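Local coordinates for protein FAD-dependent pyridine nucleotide-disulphide oxidoreductase (Desulfovibrio vulgaris, PDB 3IWA) that probably uses FAD to pass electrons from a reduced pyridine nucleotide to a disulphide or related acceptor, at residues 280-291 and 322-333; 334-342 and 348-356. One frame throughout, in Å; residues are numbered along the deposited sequence.

Interaction 1: residues 280-291 and 322-333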
ATOM      1  N   THR A 280      -1.383   4.148 -25.216  1.00 37.86           N
ATOM      2  CA  THR A 280      -0.702   4.004 -23.944  1.00 37.95           C
ATOM      3  C   THR A 280       0.664   4.627 -23.964  1.00 37.20           C
ATOM      4  O   THR A 280       1.252   4.793 -22.910  1.00 36.99           O
ATOM      5  CB  THR A 280      -0.550   2.549 -23.516  1.00 37.89           C
ATOM      6  OG1 THR A 280       0.275   1.910 -24.463  1.00 37.96           O
ATOM      7  CG2 THR A 280      -1.894   1.856 -23.459  1.00 36.46           C
ATOM      8  N   ARG A 281       1.167   4.980 -25.147  1.00 36.68           N
ATOM      9  CA  ARG A 281       2.418   5.751 -25.255  1.00 36.54           C
ATOM     10  C   ARG A 281       2.181   7.269 -25.110  1.00 35.87           C
ATOM     11  O   ARG A 281       3.119   8.059 -25.203  1.00 34.49           O
ATOM     12  CB  ARG A 281       3.114   5.467 -26.595  1.00 37.11           C
ATOM     13  CG  ARG A 281       3.979   4.248 -26.635  1.00 39.82           C
ATOM     14  CD  ARG A 281       3.178   2.965 -26.742  1.00 43.93           C
ATOM     15  NE  ARG A 281       4.067   1.797 -26.725  1.00 48.08           N
ATOM     16  CZ  ARG A 281       3.648   0.525 -26.677  1.00 50.86           C
ATOM     17  NH1 ARG A 281       2.349   0.239 -26.670  1.00 49.02           N
ATOM     18  NH2 ARG A 281       4.529  -0.474 -26.651  1.00 51.26           N
ATOM     19  N   MET A 282       0.913   7.631 -24.890  1.00 35.34           N
ATOM     20  CA  MET A 282       0.402   9.000 -24.803  1.00 35.29           C
ATOM     21  C   MET A 282       0.353   9.742 -26.145  1.00 36.47           C
ATOM     22  O   MET A 282       0.249  10.967 -26.176  1.00 37.84           O
ATOM     23  CB  MET A 282       1.110   9.805 -23.702  1.00 34.25           C
ATOM     24  CG  MET A 282       1.073   9.148 -22.283  1.00 32.69           C
ATOM     25  SD  MET A 282      -0.525   8.638 -21.591  1.00 20.25           S
ATOM     26  CE  MET A 282      -1.275  10.256 -21.399  1.00 32.50           C
ATOM     27  N   ARG A 283       0.349   8.991 -27.246  1.00 37.32           N
ATOM     28  CA  ARG A 283       0.199   9.524 -28.594  1.00 38.71           C
ATOM     29  C   ARG A 283      -1.247   9.730 -28.968  1.00 39.05           C
ATOM     30  O   ARG A 283      -2.047   8.827 -28.806  1.00 39.01           O
ATOM     31  CB  ARG A 283       0.771   8.557 -29.643  1.00 39.55           C
ATOM     32  CG  ARG A 283       2.284   8.423 -29.642  1.00 41.32           C
ATOM     33  CD  ARG A 283       2.801   7.716 -30.897  1.00 44.38           C
ATOM     34  NE  ARG A 283       4.230   7.976 -31.038  1.00 46.42           N
ATOM     35  CZ  ARG A 283       5.193   7.227 -30.500  1.00 48.65           C
ATOM     36  NH1 ARG A 283       6.469   7.587 -30.644  1.00 46.93           N
ATOM     37  NH2 ARG A 283       4.884   6.136 -29.805  1.00 48.96           N
ATOM     38  N   THR A 284      -1.558  10.889 -29.544  1.00 39.55           N
ATOM     39  CA  THR A 284      -2.893  11.164 -30.094  1.00 40.03           C
ATOM     40  C   THR A 284      -3.110  10.401 -31.411  1.00 40.87           C
ATOM     41  O   THR A 284      -2.333   9.560 -31.776  1.00 41.82           O
ATOM     42  CB  THR A 284      -3.070  12.673 -30.354  1.00 39.92           C
ATOM     43  OG1 THR A 284      -2.198  13.086 -31.405  1.00 37.54           O
ATOM     44  CG2 THR A 284      -2.726  13.479 -29.129  1.00 39.40           C
ATOM     45  N   SER A 285      -4.179  10.671 -32.122  1.00 42.89           N
ATOM     46  CA  SER A 285      -4.353  10.094 -33.477  1.00 44.20           C
ATOM     47  C   SER A 285      -3.266  10.516 -34.485  1.00 44.77           C
ATOM     48  O   SER A 285      -3.109   9.884 -35.529  1.00 45.68           O
ATOM     49  CB  SER A 285      -5.744  10.405 -34.018  1.00 43.79           C
ATOM     50  OG  SER A 285      -6.067  11.762 -33.859  1.00 45.71           O
ATOM     51  N   ASP A 286      -2.503  11.557 -34.155  1.00 45.63           N
ATOM     52  CA  ASP A 286      -1.317  11.952 -34.934  1.00 46.37           C
ATOM     53  C   ASP A 286      -0.073  11.487 -34.195  1.00 46.69           C
ATOM     54  O   ASP A 286       0.188  11.984 -33.101  1.00 46.53           O
ATOM     55  CB  ASP A 286      -1.262  13.464 -35.102  1.00 46.38           C
ATOM     56  CG  ASP A 286      -0.165  13.920 -36.072  1.00 48.06           C
ATOM     57  OD1 ASP A 286       0.992  13.483 -35.977  1.00 51.51           O
ATOM     58  OD2 ASP A 286      -0.451  14.772 -36.924  1.00 49.65           O
ATOM     59  N   PRO A 287       0.719  10.568 -34.809  1.00 47.19           N
ATOM     60  CA  PRO A 287       1.810   9.915 -34.081  1.00 46.84           C
ATOM     61  C   PRO A 287       2.956  10.837 -33.676  1.00 46.01           C
ATOM     62  O   PRO A 287       3.771  10.453 -32.857  1.00 46.13           O
ATOM     63  CB  PRO A 287       2.288   8.800 -35.041  1.00 47.76           C
ATOM     64  CG  PRO A 287       1.750   9.140 -36.376  1.00 47.91           C
ATOM     65  CD  PRO A 287       0.500   9.958 -36.139  1.00 47.29           C
ATOM     66  N   ASP A 288       2.986  12.052 -34.202  1.00 44.84           N
ATOM     67  CA  ASP A 288       3.994  13.048 -33.793  1.00 44.27           C
ATOM     68  C   ASP A 288       3.472  14.006 -32.715  1.00 42.16           C
ATOM     69  O   ASP A 288       4.178  14.898 -32.255  1.00 40.90           O
ATOM     70  CB  ASP A 288       4.490  13.828 -35.037  1.00 45.35           C
ATOM     71  CG  ASP A 288       5.223  12.909 -36.064  1.00 47.29           C
ATOM     72  OD1 ASP A 288       5.992  12.017 -35.634  1.00 47.60           O
ATOM     73  OD2 ASP A 288       5.018  13.077 -37.287  1.00 50.59           O
ATOM     74  N   ILE A 289       2.233  13.794 -32.296  1.00 40.82           N
ATOM     75  CA  ILE A 289       1.623  14.657 -31.302  1.00 39.44           C
ATOM     76  C   ILE A 289       1.186  13.858 -30.085  1.00 38.41           C
ATOM     77  O   ILE A 289       0.376  12.949 -30.207  1.00 37.48           O
ATOM     78  CB  ILE A 289       0.416  15.389 -31.870  1.00 39.48           C
ATOM     79  CG1 ILE A 289       0.844  16.207 -33.123  1.00 39.52           C
ATOM     80  CG2 ILE A 289      -0.179  16.278 -30.793  1.00 36.53           C
ATOM     81  CD1 ILE A 289      -0.283  16.987 -33.775  1.00 37.58           C
ATOM     82  N   PHE A 290       1.729  14.236 -28.926  1.00 37.42           N
ATOM     83  CA  PHE A 290       1.411  13.621 -27.643  1.00 37.35           C
ATOM     84  C   PHE A 290       0.497  14.574 -26.887  1.00 36.59           C
ATOM     85  O   PHE A 290       0.502  15.746 -27.170  1.00 36.86           O
ATOM     86  CB  PHE A 290       2.684  13.365 -26.795  1.00 37.57           C
ATOM     87  CG  PHE A 290       3.703  12.436 -27.452  1.00 38.61           C
ATOM     88  CD1 PHE A 290       4.680  12.948 -28.307  1.00 39.24           C
ATOM     89  CD2 PHE A 290       3.688  11.077 -27.197  1.00 38.33           C
ATOM     90  CE1 PHE A 290       5.602  12.109 -28.916  1.00 41.68           C
ATOM     91  CE2 PHE A 290       4.597  10.212 -27.794  1.00 39.88           C
ATOM     92  CZ  PHE A 290       5.562  10.713 -28.655  1.00 41.46           C
ATOM     93  N   ALA A 291      -0.235  14.040 -25.902  1.00 35.73           N
ATOM     94  CA  ALA A 291      -1.153  14.766 -25.050  1.00 35.19           C
ATOM     95  C   ALA A 291      -1.216  14.049 -23.704  1.00 35.03           C
ATOM     96  O   ALA A 291      -1.096  12.837 -23.639  1.00 34.24           O
ATOM     97  CB  ALA A 291      -2.553  14.817 -25.689  1.00 34.29           C
ATOM     98  N   ILE A 322       5.852  10.812 -21.594  1.00 34.01           N
ATOM     99  CA  ILE A 322       5.863  11.573 -22.822  1.00 34.60           C
ATOM    100  C   ILE A 322       7.317  12.004 -23.121  1.00 35.61           C
ATOM    101  O   ILE A 322       7.796  11.879 -24.236  1.00 37.30           O
ATOM    102  CB  ILE A 322       4.899  12.792 -22.821  1.00 34.81           C
ATOM    103  CG1 ILE A 322       3.441  12.320 -22.765  1.00 33.78           C
ATOM    104  CG2 ILE A 322       5.208  13.680 -24.062  1.00 31.60           C
ATOM    105  CD1 ILE A 322       2.411  13.394 -22.387  1.00 32.44           C
ATOM    106  N   GLY A 323       8.032  12.445 -22.107  1.00 36.44           N
ATOM    107  CA  GLY A 323       9.463  12.789 -22.241  1.00 37.36           C
ATOM    108  C   GLY A 323      10.357  11.742 -22.889  1.00 37.70           C
ATOM    109  O   GLY A 323      11.155  12.033 -23.794  1.00 38.77           O
ATOM    110  N   THR A 324      10.203  10.517 -22.419  1.00 37.64           N
ATOM    111  CA  THR A 324      10.933   9.349 -22.883  1.00 37.20           C
ATOM    112  C   THR A 324      10.546   8.990 -24.304  1.00 38.02           C
ATOM    113  O   THR A 324      11.409   8.628 -25.132  1.00 39.17           O
ATOM    114  CB  THR A 324      10.645   8.177 -21.876  1.00 36.81           C
ATOM    115  OG1 THR A 324      11.149   8.554 -20.593  1.00 39.08           O
ATOM    116  CG2 THR A 324      11.264   6.849 -22.290  1.00 36.41           C
ATOM    117  N   ASN A 325       9.252   9.069 -24.608  1.00 38.27           N
ATOM    118  CA  ASN A 325       8.797   8.738 -25.941  1.00 38.76           C
ATOM    119  C   ASN A 325       9.143   9.828 -26.979  1.00 39.32           C
ATOM    120  O   ASN A 325       9.305   9.494 -28.122  1.00 39.50           O
ATOM    121  CB  ASN A 325       7.305   8.389 -25.942  1.00 38.55           C
ATOM    122  CG  ASN A 325       7.030   7.113 -25.173  1.00 39.02           C
ATOM    123  OD1 ASN A 325       7.974   6.371 -24.905  1.00 37.73           O
ATOM    124  ND2 ASN A 325       5.748   6.838 -24.823  1.00 34.61           N
ATOM    125  N   LEU A 326       9.240  11.105 -26.569  1.00 39.70           N
ATOM    126  CA  LEU A 326       9.760  12.176 -27.435  1.00 39.79           C
ATOM    127  C   LEU A 326      11.201  11.891 -27.801  1.00 41.07           C
ATOM    128  O   LEU A 326      11.634  12.271 -28.886  1.00 40.67           O
ATOM    129  CB  LEU A 326       9.737  13.550 -26.769  1.00 39.06           C
ATOM    130  CG  LEU A 326       8.394  14.181 -26.411  1.00 37.58           C
ATOM    131  CD1 LEU A 326       8.576  15.355 -25.409  1.00 30.37           C
ATOM    132  CD2 LEU A 326       7.706  14.610 -27.683  1.00 36.61           C
ATOM    133  N   ALA A 327      11.936  11.243 -26.884  1.00 41.94           N
ATOM    134  CA  ALA A 327      13.304  10.767 -27.157  1.00 42.97           C
ATOM    135  C   ALA A 327      13.385   9.385 -27.787  1.00 44.15           C
ATOM    136  O   ALA A 327      14.390   8.744 -27.652  1.00 44.96           O
ATOM    137  CB  ALA A 327      14.146  10.803 -25.930  1.00 42.14           C
ATOM    138  N   ASP A 328      12.342   8.946 -28.485  1.00 46.43           N
ATOM    139  CA  ASP A 328      12.367   7.700 -29.249  1.00 48.13           C
ATOM    140  C   ASP A 328      12.304   6.454 -28.381  1.00 48.76           C
ATOM    141  O   ASP A 328      12.535   5.355 -28.884  1.00 49.30           O
ATOM    142  CB  ASP A 328      13.590   7.644 -30.213  1.00 49.34           C
ATOM    143  CG  ASP A 328      13.543   8.739 -31.300  1.00 51.10           C
ATOM    144  OD1 ASP A 328      12.527   8.821 -32.031  1.00 54.83           O
ATOM    145  OD2 ASP A 328      14.513   9.525 -31.400  1.00 51.95           O
ATOM    146  N   GLY A 329      11.953   6.600 -27.098  1.00 49.58           N
ATOM    147  CA  GLY A 329      11.723   5.423 -26.223  1.00 49.54           C
ATOM    148  C   GLY A 329      10.378   4.778 -26.501  1.00 49.41           C
ATOM    149  O   GLY A 329       9.680   5.177 -27.423  1.00 48.82           O
ATOM    150  N   ASP A 330      10.001   3.791 -25.688  1.00 49.40           N
ATOM    151  CA  ASP A 330       8.701   3.144 -25.827  1.00 49.24           C
ATOM    152  C   ASP A 330       8.139   2.857 -24.425  1.00 48.48           C
ATOM    153  O   ASP A 330       7.665   1.772 -24.123  1.00 48.46           O
ATOM    154  CB  ASP A 330       8.843   1.879 -26.670  1.00 49.57           C
ATOM    155  CG  ASP A 330       7.516   1.360 -27.202  1.00 50.55           C
ATOM    156  OD1 ASP A 330       6.661   2.165 -27.641  1.00 53.31           O
ATOM    157  OD2 ASP A 330       7.336   0.124 -27.193  1.00 51.75           O
ATOM    158  N   ALA A 331       8.230   3.862 -23.573  1.00 46.95           N
ATOM    159  CA  ALA A 331       7.550   3.874 -22.281  1.00 45.80           C
ATOM    160  C   ALA A 331       6.005   3.946 -22.423  1.00 44.64           C
ATOM    161  O   ALA A 331       5.485   4.616 -23.315  1.00 43.39           O
ATOM    162  CB  ALA A 331       8.085   5.061 -21.423  1.00 45.78           C
ATOM    163  N   THR A 332       5.300   3.238 -21.529  1.00 43.40           N
ATOM    164  CA  THR A 332       3.838   3.169 -21.520  1.00 42.61           C
ATOM    165  C   THR A 332       3.193   3.594 -20.198  1.00 40.72           C
ATOM    166  O   THR A 332       3.780   3.487 -19.140  1.00 41.20           O
ATOM    167  CB  THR A 332       3.348   1.749 -21.857  1.00 43.06           C
ATOM    168  OG1 THR A 332       3.808   0.832 -20.859  1.00 43.66           O
ATOM    169  CG2 THR A 332       3.862   1.312 -23.223  1.00 44.79           C
ATOM    170  N   PHE A 333       1.979   4.101 -20.299  1.00 38.98           N
ATOM    171  CA  PHE A 333       1.139   4.472 -19.149  1.00 37.79           C
ATOM    172  C   PHE A 333      -0.207   3.826 -19.421  1.00 37.38           C
ATOM    173  O   PHE A 333      -0.864   4.162 -20.406  1.00 37.31           O
ATOM    174  CB  PHE A 333       1.004   5.984 -19.031  1.00 37.41           C
ATOM    175  CG  PHE A 333       0.364   6.418 -17.774  1.00 36.36           C
ATOM    176  CD1 PHE A 333       1.100   6.542 -16.605  1.00 34.56           C
ATOM    177  CD2 PHE A 333      -0.999   6.654 -17.727  1.00 34.79           C
ATOM    178  CE1 PHE A 333       0.479   6.919 -15.433  1.00 33.99           C
ATOM    179  CE2 PHE A 333      -1.604   7.023 -16.569  1.00 32.61           C
ATOM    180  CZ  PHE A 333      -0.882   7.161 -15.431  1.00 33.32           C
TER
HETATM  181  O   HOH W   1       7.516   4.541 -28.656  1.00 48.01           O
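R281 lays its guanidinium over the methyl of T332, whose CG2 sits 3.5 Å above the plane and over its centre. The same group grips D330 side-on. R281 NE donates to D330 OD1 at 2.8 Å, meeting that oxygen from above the carboxylate plane, and R281 NH2 donates to D330 OD2 at 2.9 Å on its syn side; the two planes are 24° apart. A bend at chi2 (77°) swings the arginine chain round to this carboxylate. A water that donates to D330 OD1 and G329 O accepts from R283 NH2. Asparagine suits position 325 because its NH2 offers one N-H to each of two carbonyls: N325 ND2 donates to R281 O at 2.9 Å and to A331 O at 2.7 Å, both close to the amide plane, so the rotation of the amide is fixed. The salt bridge joins the loop before strand 289-291 to the loop after helix 314-326, which D328 and G329 close with a Schellman motif. F290 ties the strand itself, outermost within this chain in the parallel Rossmann-type sheet, to that helix. L326 CD2 lies 3.5 Å from F290 CE1, and I322 CG2 packs on F290 CB and CG, while I322 CG1 reaches M282 CB at 3.6 Å. M282 SD also makes an oblique Met-aromatic contact with F333, whose backbone N donates to T280 O at 2.8 Å. T332 OG1 is hydrogen-bonded to E430 of the second subunit.

Interaction 2: residues 334-342 and 348-356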
ATOM      1  N   PRO A 334      -0.606   2.841 -18.588  1.00 36.94           N
ATOM      2  CA  PRO A 334      -1.718   1.940 -18.941  1.00 36.09           C
ATOM      3  C   PRO A 334      -3.128   2.520 -18.805  1.00 35.63           C
ATOM      4  O   PRO A 334      -4.087   2.006 -19.406  1.00 34.03           O
ATOM      5  CB  PRO A 334      -1.554   0.778 -17.951  1.00 36.77           C
ATOM      6  CG  PRO A 334      -0.944   1.430 -16.704  1.00 37.60           C
ATOM      7  CD  PRO A 334       0.024   2.483 -17.303  1.00 36.91           C
ATOM      8  N   GLY A 335      -3.254   3.569 -18.006  1.00 35.06           N
ATOM      9  CA  GLY A 335      -4.558   4.090 -17.612  1.00 34.51           C
ATOM     10  C   GLY A 335      -4.523   4.396 -16.135  1.00 34.16           C
ATOM     11  O   GLY A 335      -3.456   4.545 -15.565  1.00 33.75           O
ATOM     12  N   ALA A 336      -5.691   4.429 -15.506  1.00 34.39           N
ATOM     13  CA  ALA A 336      -5.789   4.771 -14.107  1.00 33.76           C
ATOM     14  C   ALA A 336      -6.960   4.070 -13.432  1.00 34.89           C
ATOM     15  O   ALA A 336      -7.904   3.599 -14.109  1.00 34.94           O
ATOM     16  CB  ALA A 336      -5.901   6.258 -13.949  1.00 32.37           C
ATOM     17  N   VAL A 337      -6.868   3.986 -12.100  1.00 34.99           N
ATOM     18  CA  VAL A 337      -7.985   3.593 -11.271  1.00 35.47           C
ATOM     19  C   VAL A 337      -8.549   4.723 -10.402  1.00 36.20           C
ATOM     20  O   VAL A 337      -9.594   4.533  -9.794  1.00 36.23           O
ATOM     21  CB  VAL A 337      -7.641   2.364 -10.380  1.00 35.61           C
ATOM     22  CG1 VAL A 337      -7.193   1.187 -11.266  1.00 34.68           C
ATOM     23  CG2 VAL A 337      -6.605   2.711  -9.331  1.00 31.88           C
ATOM     24  N   GLY A 338      -7.887   5.871 -10.322  1.00 36.27           N
ATOM     25  CA  GLY A 338      -8.469   7.027  -9.617  1.00 37.33           C
ATOM     26  C   GLY A 338      -8.171   7.186  -8.118  1.00 38.12           C
ATOM     27  O   GLY A 338      -8.987   7.671  -7.358  1.00 39.48           O
ATOM     28  N   SER A 339      -6.991   6.788  -7.692  1.00 37.99           N
ATOM     29  CA  SER A 339      -6.575   6.974  -6.328  1.00 37.72           C
ATOM     30  C   SER A 339      -6.609   8.438  -5.908  1.00 37.88           C
ATOM     31  O   SER A 339      -6.258   9.306  -6.681  1.00 38.08           O
ATOM     32  CB  SER A 339      -5.153   6.449  -6.201  1.00 37.78           C
ATOM     33  OG  SER A 339      -5.089   5.132  -6.685  1.00 37.89           O
ATOM     34  N   TRP A 340      -6.973   8.716  -4.672  1.00 37.87           N
ATOM     35  CA  TRP A 340      -7.084  10.104  -4.216  1.00 38.28           C
ATOM     36  C   TRP A 340      -6.958  10.150  -2.698  1.00 39.52           C
ATOM     37  O   TRP A 340      -7.139   9.151  -2.024  1.00 39.09           O
ATOM     38  CB  TRP A 340      -8.425  10.733  -4.653  1.00 37.68           C
ATOM     39  CG  TRP A 340      -9.624   9.992  -4.110  1.00 35.93           C
ATOM     40  CD1 TRP A 340     -10.231   8.917  -4.665  1.00 35.91           C
ATOM     41  CD2 TRP A 340     -10.307  10.238  -2.871  1.00 33.23           C
ATOM     42  NE1 TRP A 340     -11.272   8.485  -3.853  1.00 34.23           N
ATOM     43  CE2 TRP A 340     -11.297   9.262  -2.730  1.00 32.43           C
ATOM     44  CE3 TRP A 340     -10.129  11.155  -1.834  1.00 33.19           C
ATOM     45  CZ2 TRP A 340     -12.165   9.226  -1.619  1.00 31.80           C
ATOM     46  CZ3 TRP A 340     -10.977  11.105  -0.747  1.00 33.50           C
ATOM     47  CH2 TRP A 340     -11.995  10.164  -0.662  1.00 28.62           C
ATOM     48  N   ALA A 341      -6.632  11.324  -2.185  1.00 41.60           N
ATOM     49  CA  ALA A 341      -6.634  11.597  -0.773  1.00 43.10           C
ATOM     50  C   ALA A 341      -6.961  13.061  -0.567  1.00 44.98           C
ATOM     51  O   ALA A 341      -6.543  13.908  -1.358  1.00 44.94           O
ATOM     52  CB  ALA A 341      -5.293  11.257  -0.169  1.00 43.53           C
ATOM     53  N   VAL A 342      -7.740  13.344   0.479  1.00 47.09           N
ATOM     54  CA  VAL A 342      -8.029  14.702   0.939  1.00 48.23           C
ATOM     55  C   VAL A 342      -7.787  14.792   2.453  1.00 49.68           C
ATOM     56  O   VAL A 342      -8.264  13.954   3.229  1.00 49.78           O
ATOM     57  CB  VAL A 342      -9.488  15.099   0.699  1.00 47.95           C
ATOM     58  CG1 VAL A 342      -9.606  16.578   0.658  1.00 49.20           C
ATOM     59  CG2 VAL A 342      -9.987  14.564  -0.588  1.00 49.93           C
ATOM     60  N   SER A 348      -8.850  12.548   7.602  1.00 49.47           N
ATOM     61  CA  SER A 348      -8.405  12.405   6.238  1.00 47.97           C
ATOM     62  C   SER A 348      -9.290  11.394   5.586  1.00 45.94           C
ATOM     63  O   SER A 348      -9.724  10.474   6.232  1.00 46.41           O
ATOM     64  CB  SER A 348      -6.990  11.886   6.199  1.00 48.08           C
ATOM     65  OG  SER A 348      -6.100  12.916   6.574  1.00 50.49           O
ATOM     66  N   ALA A 349      -9.566  11.577   4.312  1.00 44.08           N
ATOM     67  CA  ALA A 349     -10.312  10.619   3.544  1.00 43.25           C
ATOM     68  C   ALA A 349      -9.444  10.186   2.359  1.00 42.27           C
ATOM     69  O   ALA A 349      -8.669  10.977   1.855  1.00 42.92           O
ATOM     70  CB  ALA A 349     -11.615  11.230   3.067  1.00 42.84           C
ATOM     71  N   SER A 350      -9.585   8.940   1.907  1.00 40.94           N
ATOM     72  CA  SER A 350      -8.780   8.422   0.804  1.00 39.66           C
ATOM     73  C   SER A 350      -9.486   7.268   0.133  1.00 37.20           C
ATOM     74  O   SER A 350     -10.357   6.679   0.723  1.00 36.72           O
ATOM     75  CB  SER A 350      -7.400   8.001   1.313  1.00 39.95           C
ATOM     76  OG  SER A 350      -6.570   7.716   0.214  1.00 43.35           O
ATOM     77  N   GLY A 351      -9.124   6.966  -1.110  1.00 35.26           N
ATOM     78  CA  GLY A 351      -9.817   5.926  -1.912  1.00 33.73           C
ATOM     79  C   GLY A 351      -9.256   5.668  -3.326  1.00 32.12           C
ATOM     80  O   GLY A 351      -8.279   6.253  -3.732  1.00 31.38           O
ATOM     81  N   ALA A 352      -9.877   4.763  -4.052  1.00 30.74           N
ATOM     82  CA  ALA A 352      -9.448   4.380  -5.387  1.00 30.90           C
ATOM     83  C   ALA A 352     -10.551   3.579  -5.993  1.00 30.28           C
ATOM     84  O   ALA A 352     -11.235   2.892  -5.283  1.00 30.82           O
ATOM     85  CB  ALA A 352      -8.151   3.555  -5.370  1.00 30.07           C
ATOM     86  N   GLY A 353     -10.709   3.662  -7.301  1.00 30.44           N
ATOM     87  CA  GLY A 353     -11.697   2.889  -7.988  1.00 31.48           C
ATOM     88  C   GLY A 353     -13.089   3.475  -7.754  1.00 32.46           C
ATOM     89  O   GLY A 353     -13.247   4.664  -7.439  1.00 32.20           O
ATOM     90  N   LEU A 354     -14.086   2.611  -7.871  1.00 33.58           N
ATOM     91  CA  LEU A 354     -15.479   3.021  -7.806  1.00 34.54           C
ATOM     92  C   LEU A 354     -16.042   3.046  -6.405  1.00 35.25           C
ATOM     93  O   LEU A 354     -15.665   2.240  -5.552  1.00 35.28           O
ATOM     94  CB  LEU A 354     -16.331   2.083  -8.631  1.00 34.95           C
ATOM     95  CG  LEU A 354     -15.874   1.863 -10.056  1.00 34.67           C
ATOM     96  CD1 LEU A 354     -16.725   0.793 -10.715  1.00 32.67           C
ATOM     97  CD2 LEU A 354     -15.919   3.176 -10.805  1.00 37.55           C
ATOM     98  N   THR A 355     -16.946   3.990  -6.173  1.00 35.38           N
ATOM     99  CA  THR A 355     -17.772   3.964  -4.985  1.00 35.44           C
ATOM    100  C   THR A 355     -18.930   3.029  -5.306  1.00 35.22           C
ATOM    101  O   THR A 355     -19.138   2.703  -6.435  1.00 35.14           O
ATOM    102  CB  THR A 355     -18.341   5.359  -4.627  1.00 35.25           C
ATOM    103  OG1 THR A 355     -19.307   5.746  -5.617  1.00 34.96           O
ATOM    104  CG2 THR A 355     -17.215   6.441  -4.494  1.00 35.66           C
ATOM    105  N   VAL A 356     -19.685   2.614  -4.304  1.00 36.43           N
ATOM    106  CA  VAL A 356     -20.840   1.750  -4.521  1.00 36.99           C
ATOM    107  C   VAL A 356     -21.875   2.382  -5.505  1.00 37.27           C
ATOM    108  O   VAL A 356     -22.316   1.735  -6.466  1.00 36.61           O
ATOM    109  CB  VAL A 356     -21.512   1.343  -3.153  1.00 37.57           C
ATOM    110  CG1 VAL A 356     -21.895   2.574  -2.270  1.00 34.56           C
ATOM    111  CG2 VAL A 356     -22.737   0.448  -3.404  1.00 38.41           C
TER
HETATM  112  O   HOH W   2     -13.086   6.310  -4.563  1.00 36.98           O
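W340 has the most surface buried here, its indole lying flat along the backbone of strand 348-353. G351 N sits 3.6 Å above the W340 ring plane, over its centre, and S350 C lies over the same face nearer the rim, while W340 CZ3 reaches A349 CB at 3.9 Å. The first torsion (60°) sets CG between the backbone N and the carbonyl carbon, which folds the ring across the neighbouring strand. G351 suits its place because a side chain there would point to the face that the indole occupies. A349 supplies a methyl small enough to fit under the far end of the ring. At the other end W340 NE1 donates to a water in the ring plane, at 2.9 Å, and F199 meets the indole edge-to-face.

The backbones pair antiparallel. W340 and G351 form a hydrogen-bonded pair, as do V342 and A349, with V342 N to A349 O at 2.9 Å and nearly straight (171°). Between them A341 and S350 are a non-hydrogen-bonded pair. S350 OG, anti to its own backbone N (chi1 -170°), adds a 2.7 Å bond to W340 O, which therefore accepts from two donors. At the end of strand 348-353, G353 N donates to V337 O at 2.9 Å, in the loop before strand 340-343; G353 has positive phi, which glycine tolerates readily. E436 of the second subunit bonds to V337 N, G338 N and S339 OG.

The two strands make a beta hairpin at one margin of the dimerisation domain's antiparallel sheet. Helix 409-423 packs on S339, S350 and A352, and strand 348-353 is hydrogen-bonded on its other side to strand 399-406.

Overall arrangement
The two contacts follow one another along the chain: interaction 1 ends at F333 and interaction 2 begins at P334, though their centres are about 25 Å apart. They share no secondary-structure element. Interaction 1, partly buried and farther from the centre of the chain, joins a strand and the loop before it to a helix end and the loop after it, mainly through side chains. Interaction 2 is largely buried and relies on backbone pairing within a hairpin, with small residues making room for one large indole. Both touch the second subunit at several points, interaction 1 through A331 to F333 and interaction 2 through residues between P334 and A341 and through S350.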